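M32 carboxypeptidase (Chitinophagaceae bacterium, PDB 7A03) probably acts as a metal-dependent carboxypeptidase of the M32 (Taq) family, removing amino acids one at a time from the C-terminal ends of peptides. Local coordinates at residues G32-T37 / G45-Q50; E367-L372 / I409-G414. All blocks are in the same frame, centred on the assembly; numbering follows the deposited sequence.

Contact 1 (G32-T37 / G45-Q50); sequences GWDQET and GFRGQQ
Arg47 reaches across from helix 44-62 and closes on a single carboxylate oxygen of Asp34, near the end of helix 9-37. The grip is end-on, by the two terminal nitrogens: NH1 lies 2.7 Å and NH2 2.9 Å from Asp34 OD2. Neither bond is straight, as expected when two donors converge on one acceptor, with N-H...O angles of 149° for NH1 and 139° for NH2. The oxygen sits almost in the guanidinium plane, yet the carboxylate is turned 46° against that plane. NH1 takes the anti lone pair of OD2, whereas NH2 meets the same anti side from well out of the carboxylate plane. Bends at chi2 and chi3 fold the arginine so that the edge of its guanidinium group comes against Asp34 and the backbone N of Gln35. The two helices follow one another in sequence, joined by a short connection, and form a helical hairpin at the surface of this largely helical M32 peptidase; Leu39 of the connection touches both Asp34 and Arg47. Gln35 runs past the arginine in the opposite direction, its NE2 resting 3.7 Å from Arg47 CG, an approach to the aliphatic part of the chain. NH1 also makes a weak hydrogen bond to Leu31 O, one turn back on helix 9-37. A leucine in place of Arg47 would probably leave the Asp34 carboxylate without its charged mate across the contact and Leu31 O without its weak donor.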
loop_
_atom_site.group_PDB
_atom_site.type_symbol
_atom_site.label_atom_id
_atom_site.label_comp_id
_atom_site.label_asym_id
_atom_site.label_seq_id
_atom_site.Cartn_x
_atom_site.Cartn_y
_atom_site.Cartn_z
ATOM N N GLY A 32 0.511 -5.565 17.942
ATOM C CA GLY A 32 -0.386 -5.792 16.811
ATOM C C GLY A 32 0.050 -6.961 15.943
ATOM O O GLY A 32 -0.788 -7.710 15.403
ATOM N N TRP A 33 1.363 -7.176 15.849
ATOM C CA TRP A 33 1.880 -8.316 15.107
ATOM C C TRP A 33 1.468 -9.606 15.794
ATOM O O TRP A 33 0.952 -10.537 15.151
ATOM C CB TRP A 33 3.402 -8.215 15.010
ATOM C CG TRP A 33 4.050 -9.468 14.513
ATOM C CD1 TRP A 33 4.248 -9.829 13.213
ATOM C CD2 TRP A 33 4.574 -10.548 15.309
ATOM N NE1 TRP A 33 4.865 -11.058 13.142
ATOM C CE2 TRP A 33 5.085 -11.514 14.420
ATOM C CE3 TRP A 33 4.685 -10.777 16.687
ATOM C CZ2 TRP A 33 5.679 -12.708 14.861
ATOM C CZ3 TRP A 33 5.264 -11.961 17.121
ATOM C CH2 TRP A 33 5.762 -12.907 16.218
ATOM N N ASP A 34 1.619 -9.637 17.127
ATOM C CA ASP A 34 1.225 -10.823 17.869
ATOM C C ASP A 34 -0.281 -11.032 17.795
ATOM O O ASP A 34 -0.753 -12.172 17.687
ATOM C CB ASP A 34 1.711 -10.692 19.309
ATOM C CG ASP A 34 1.274 -11.847 20.167
ATOM O OD1 ASP A 34 1.890 -12.938 20.061
ATOM O OD2 ASP A 34 0.298 -11.650 20.926
ATOM N N GLN A 35 -1.043 -9.934 17.805
ATOM C CA GLN A 35 -2.488 -10.008 17.649
ATOM C C GLN A 35 -2.866 -10.743 16.374
ATOM O O GLN A 35 -3.856 -11.481 16.348
ATOM C CB GLN A 35 -3.041 -8.586 17.630
ATOM C CG GLN A 35 -4.541 -8.428 17.509
ATOM C CD GLN A 35 -4.924 -6.966 17.737
ATOM O OE1 GLN A 35 -4.463 -6.083 17.017
ATOM N NE2 GLN A 35 -5.736 -6.707 18.754
ATOM N N GLU A 36 -2.090 -10.545 15.303
ATOM C CA GLU A 36 -2.388 -11.222 14.044
ATOM C C GLU A 36 -1.798 -12.621 13.938
ATOM O O GLU A 36 -2.201 -13.384 13.044
ATOM C CB GLU A 36 -1.883 -10.395 12.852
ATOM C CG GLU A 36 -2.571 -9.020 12.720
ATOM C CD GLU A 36 -4.071 -9.139 12.535
ATOM O OE1 GLU A 36 -4.518 -9.992 11.736
ATOM O OE2 GLU A 36 -4.808 -8.379 13.195
ATOM N N THR A 37 -0.833 -12.981 14.778
ATOM C CA THR A 37 -0.124 -14.234 14.525
ATOM C C THR A 37 -0.323 -15.282 15.606
ATOM O O THR A 37 -0.591 -16.445 15.284
ATOM C CB THR A 37 1.367 -13.972 14.339
ATOM O OG1 THR A 37 1.843 -13.194 15.445
ATOM C CG2 THR A 37 1.617 -13.219 13.041
ATOM N N GLY A 45 -9.573 -9.100 24.131
ATOM C CA GLY A 45 -10.050 -7.895 24.795
ATOM C C GLY A 45 -8.936 -7.190 25.538
ATOM O O GLY A 45 -8.731 -5.969 25.392
ATOM N N PHE A 46 -8.147 -7.959 26.303
ATOM C CA PHE A 46 -7.099 -7.286 27.051
ATOM C C PHE A 46 -6.052 -6.738 26.100
ATOM O O PHE A 46 -5.484 -5.667 26.360
ATOM C CB PHE A 46 -6.454 -8.233 28.072
ATOM C CG PHE A 46 -7.160 -8.266 29.394
ATOM C CD1 PHE A 46 -7.074 -7.199 30.265
ATOM C CD2 PHE A 46 -7.930 -9.367 29.752
ATOM C CE1 PHE A 46 -7.719 -7.217 31.494
ATOM C CE2 PHE A 46 -8.591 -9.404 30.973
ATOM C CZ PHE A 46 -8.481 -8.318 31.856
ATOM N N ARG A 47 -5.827 -7.434 24.973
ATOM C CA ARG A 47 -4.826 -6.951 24.039
ATOM C C ARG A 47 -5.262 -5.622 23.447
ATOM O O ARG A 47 -4.452 -4.687 23.364
ATOM C CB ARG A 47 -4.547 -7.998 22.954
ATOM C CG ARG A 47 -3.686 -7.471 21.772
ATOM C CD ARG A 47 -2.307 -6.993 22.205
ATOM N NE ARG A 47 -1.647 -8.038 22.967
ATOM C CZ ARG A 47 -1.050 -9.086 22.415
ATOM N NH1 ARG A 47 -0.967 -9.215 21.081
ATOM N NH2 ARG A 47 -0.538 -10.017 23.205
ATOM N N GLY A 48 -6.563 -5.483 23.159
ATOM C CA GLY A 48 -7.027 -4.212 22.625
ATOM C C GLY A 48 -6.832 -3.099 23.631
ATOM O O GLY A 48 -6.324 -2.009 23.302
ATOM N N GLN A 49 -7.142 -3.398 24.892
ATOM C CA GLN A 49 -6.993 -2.405 25.935
ATOM C C GLN A 49 -5.542 -1.984 26.044
ATOM O O GLN A 49 -5.232 -0.785 26.141
ATOM C CB GLN A 49 -7.472 -3.017 27.247
ATOM C CG GLN A 49 -7.330 -2.141 28.449
ATOM C CD GLN A 49 -7.910 -2.792 29.679
ATOM O OE1 GLN A 49 -9.129 -2.950 29.791
ATOM N NE2 GLN A 49 -7.043 -3.196 30.601
ATOM N N GLN A 50 -4.630 -2.951 25.938
ATOM C CA GLN A 50 -3.231 -2.613 26.132
ATOM C C GLN A 50 -2.733 -1.758 24.981
ATOM O O GLN A 50 -2.045 -0.757 25.210
ATOM C CB GLN A 50 -2.411 -3.883 26.354
ATOM C CG GLN A 50 -2.703 -4.502 27.721
ATOM C CD GLN A 50 -2.370 -5.980 27.816
ATOM O OE1 GLN A 50 -1.797 -6.559 26.901
ATOM N NE2 GLN A 50 -2.756 -6.605 28.935
#

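Contact 2 (E367-L372 / I409-G414)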
loop_
_atom_site.group_PDB
_atom_site.type_symbol
_atom_site.label_atom_id
_atom_site.label_comp_id
_atom_site.label_asym_id
_atom_site.label_seq_id
_atom_site.Cartn_x
_atom_site.Cartn_y
_atom_site.Cartn_z
ATOM N N GLU A 367 -13.505 8.647 -7.556
ATOM C CA GLU A 367 -14.537 9.574 -8.003
ATOM C C GLU A 367 -15.606 9.701 -6.936
ATOM O O GLU A 367 -16.042 10.818 -6.607
ATOM C CB GLU A 367 -15.138 9.162 -9.350
ATOM C CG GLU A 367 -14.121 8.981 -10.478
ATOM C CD GLU A 367 -13.432 10.268 -10.920
ATOM O OE1 GLU A 367 -13.933 11.374 -10.616
ATOM O OE2 GLU A 367 -12.377 10.166 -11.589
ATOM N N ILE A 368 -15.945 8.579 -6.299
ATOM C CA ILE A 368 -16.991 8.616 -5.292
ATOM C C ILE A 368 -16.533 9.447 -4.111
ATOM O O ILE A 368 -17.258 10.337 -3.643
ATOM C CB ILE A 368 -17.399 7.188 -4.895
ATOM C CG1 ILE A 368 -18.289 6.586 -5.980
ATOM C CG2 ILE A 368 -18.084 7.176 -3.528
ATOM C CD1 ILE A 368 -18.535 5.122 -5.810
ATOM N N GLU A 369 -15.288 9.234 -3.662
ATOM C CA GLU A 369 -14.839 10.004 -2.513
ATOM C C GLU A 369 -14.824 11.474 -2.856
ATOM O O GLU A 369 -15.275 12.314 -2.058
ATOM C CB GLU A 369 -13.468 9.543 -2.031
ATOM C CG GLU A 369 -13.528 8.266 -1.242
ATOM C CD GLU A 369 -12.191 7.844 -0.717
ATOM O OE1 GLU A 369 -11.240 8.649 -0.797
ATOM O OE2 GLU A 369 -12.096 6.705 -0.226
ATOM N N LYS A 370 -14.404 11.793 -4.083
ATOM C CA LYS A 370 -14.284 13.189 -4.462
ATOM C C LYS A 370 -15.650 13.846 -4.448
ATOM O O LYS A 370 -15.779 15.004 -4.032
ATOM C CB LYS A 370 -13.625 13.287 -5.840
ATOM C CG LYS A 370 -13.408 14.710 -6.334
ATOM C CD LYS A 370 -12.690 14.731 -7.684
ATOM C CE LYS A 370 -13.315 13.750 -8.659
ATOM N NZ LYS A 370 -12.883 14.002 -10.061
ATOM N N GLY A 371 -16.688 13.089 -4.824
ATOM C CA GLY A 371 -18.033 13.628 -4.804
ATOM C C GLY A 371 -18.626 13.668 -3.416
ATOM O O GLY A 371 -19.395 14.581 -3.098
ATOM N N LEU A 372 -18.275 12.698 -2.571
ATOM C CA LEU A 372 -18.798 12.712 -1.208
ATOM C C LEU A 372 -18.259 13.909 -0.448
ATOM O O LEU A 372 -18.988 14.553 0.321
ATOM C CB LEU A 372 -18.436 11.416 -0.486
ATOM C CG LEU A 372 -19.169 10.144 -0.932
ATOM C CD1 LEU A 372 -18.580 8.931 -0.231
ATOM C CD2 LEU A 372 -20.670 10.234 -0.668
ATOM N N ILE A 409 -13.172 -1.875 3.933
ATOM C CA ILE A 409 -13.328 -1.361 5.294
ATOM C C ILE A 409 -12.933 0.099 5.440
ATOM O O ILE A 409 -13.256 0.713 6.466
ATOM C CB ILE A 409 -12.486 -2.234 6.246
ATOM C CG1 ILE A 409 -12.962 -2.095 7.699
ATOM C CG2 ILE A 409 -10.998 -1.904 6.110
ATOM C CD1 ILE A 409 -12.338 -3.139 8.643
ATOM N N HIS A 410 -12.288 0.681 4.422
ATOM C CA HIS A 410 -11.576 1.945 4.597
ATOM C C HIS A 410 -12.488 3.037 5.137
ATOM O O HIS A 410 -12.129 3.744 6.090
ATOM C CB HIS A 410 -10.900 2.361 3.284
ATOM C CG HIS A 410 -9.875 1.378 2.800
ATOM N ND1 HIS A 410 -10.171 0.056 2.545
ATOM C CD2 HIS A 410 -8.557 1.525 2.527
ATOM C CE1 HIS A 410 -9.081 -0.569 2.138
ATOM N NE2 HIS A 410 -8.086 0.302 2.118
ATOM N N TRP A 411 -13.689 3.166 4.568
ATOM C CA TRP A 411 -14.573 4.262 4.941
ATOM C C TRP A 411 -15.022 4.143 6.389
ATOM O O TRP A 411 -15.126 5.154 7.092
ATOM C CB TRP A 411 -15.775 4.315 4.000
ATOM C CG TRP A 411 -15.399 4.720 2.596
ATOM C CD1 TRP A 411 -14.243 5.327 2.202
ATOM C CD2 TRP A 411 -16.191 4.567 1.422
ATOM N NE1 TRP A 411 -14.255 5.544 0.841
ATOM C CE2 TRP A 411 -15.448 5.097 0.342
ATOM C CE3 TRP A 411 -17.456 4.031 1.171
ATOM C CZ2 TRP A 411 -15.935 5.107 -0.962
ATOM C CZ3 TRP A 411 -17.935 4.042 -0.125
ATOM C CH2 TRP A 411 -17.174 4.568 -1.171
ATOM N N SER A 412 -15.279 2.915 6.860
ATOM C CA SER A 412 -15.655 2.739 8.263
ATOM C C SER A 412 -14.534 3.143 9.208
ATOM O O SER A 412 -14.803 3.471 10.372
ATOM C CB SER A 412 -16.116 1.300 8.531
ATOM O OG SER A 412 -15.033 0.395 8.590
ATOM N N HIS A 413 -13.290 3.144 8.735
ATOM C CA HIS A 413 -12.151 3.565 9.536
ATOM C C HIS A 413 -11.916 5.061 9.465
ATOM O O HIS A 413 -11.026 5.563 10.167
ATOM C CB HIS A 413 -10.873 2.909 9.022
ATOM C CG HIS A 413 -10.709 1.478 9.416
ATOM N ND1 HIS A 413 -9.776 0.657 8.817
ATOM C CD2 HIS A 413 -11.317 0.726 10.367
ATOM C CE1 HIS A 413 -9.831 -0.543 9.367
ATOM N NE2 HIS A 413 -10.757 -0.528 10.309
ATOM N N GLY A 414 -12.661 5.766 8.618
ATOM C CA GLY A 414 -12.430 7.170 8.372
ATOM C C GLY A 414 -11.312 7.451 7.398
ATOM O O GLY A 414 -10.845 8.589 7.326
#
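Trp411 contributes more than half of the surface buried here, its indole directed from the 409-414 segment at two neighbouring residues of helix 358-374. The ring N-H is spent on Glu369: NE1 donates to OE2 over 2.7 Å in a nearly straight bond (166°). OE2 lies exactly in the indole plane, at the ring edge, while the carboxylate is tilted 55° against the ring and receives the bond on its anti side. Beyond CG the glutamate chain is extended (chi2 -177°), which carries OE2 out to the indole, and CG itself comes within 3.5 Å of NE1. The other oxygen, OE1, is held by Tyr157 OH and by the backbone N of Gly417, so both oxygens of this buried carboxylate are engaged. The contact thus pins the loop between helices 382-394 and 420-439 to helix 358-374 inside the helical M32 fold. Ile368 supplies the apolar part, its CG2 packing against the far corner of the six-membered ring, 3.6 Å from Trp411 CH2. Phe416 stacks on the indole, and Leu136 of helix 129-150 and Leu382 also touch it.

From the N terminus the chain meets contact 1 first: helix 9-37 ends, a short connection follows, and helix 44-62 turns back on it, so the loop closed between 32-37 and 45-50 is only a few residues long. More than 300 residues later contact 2 closes a wider loop, from helix 358-374 through helix 382-394 to the segment 409-414. The two are in series, neither nesting nor crossing. Contact 1 ties two consecutive N-terminal helices at the surface, whereas contact 2 anchors a C-terminal loop in the interior. Their centres are 27 Å apart and their nearest atoms about 10 Å, without touching.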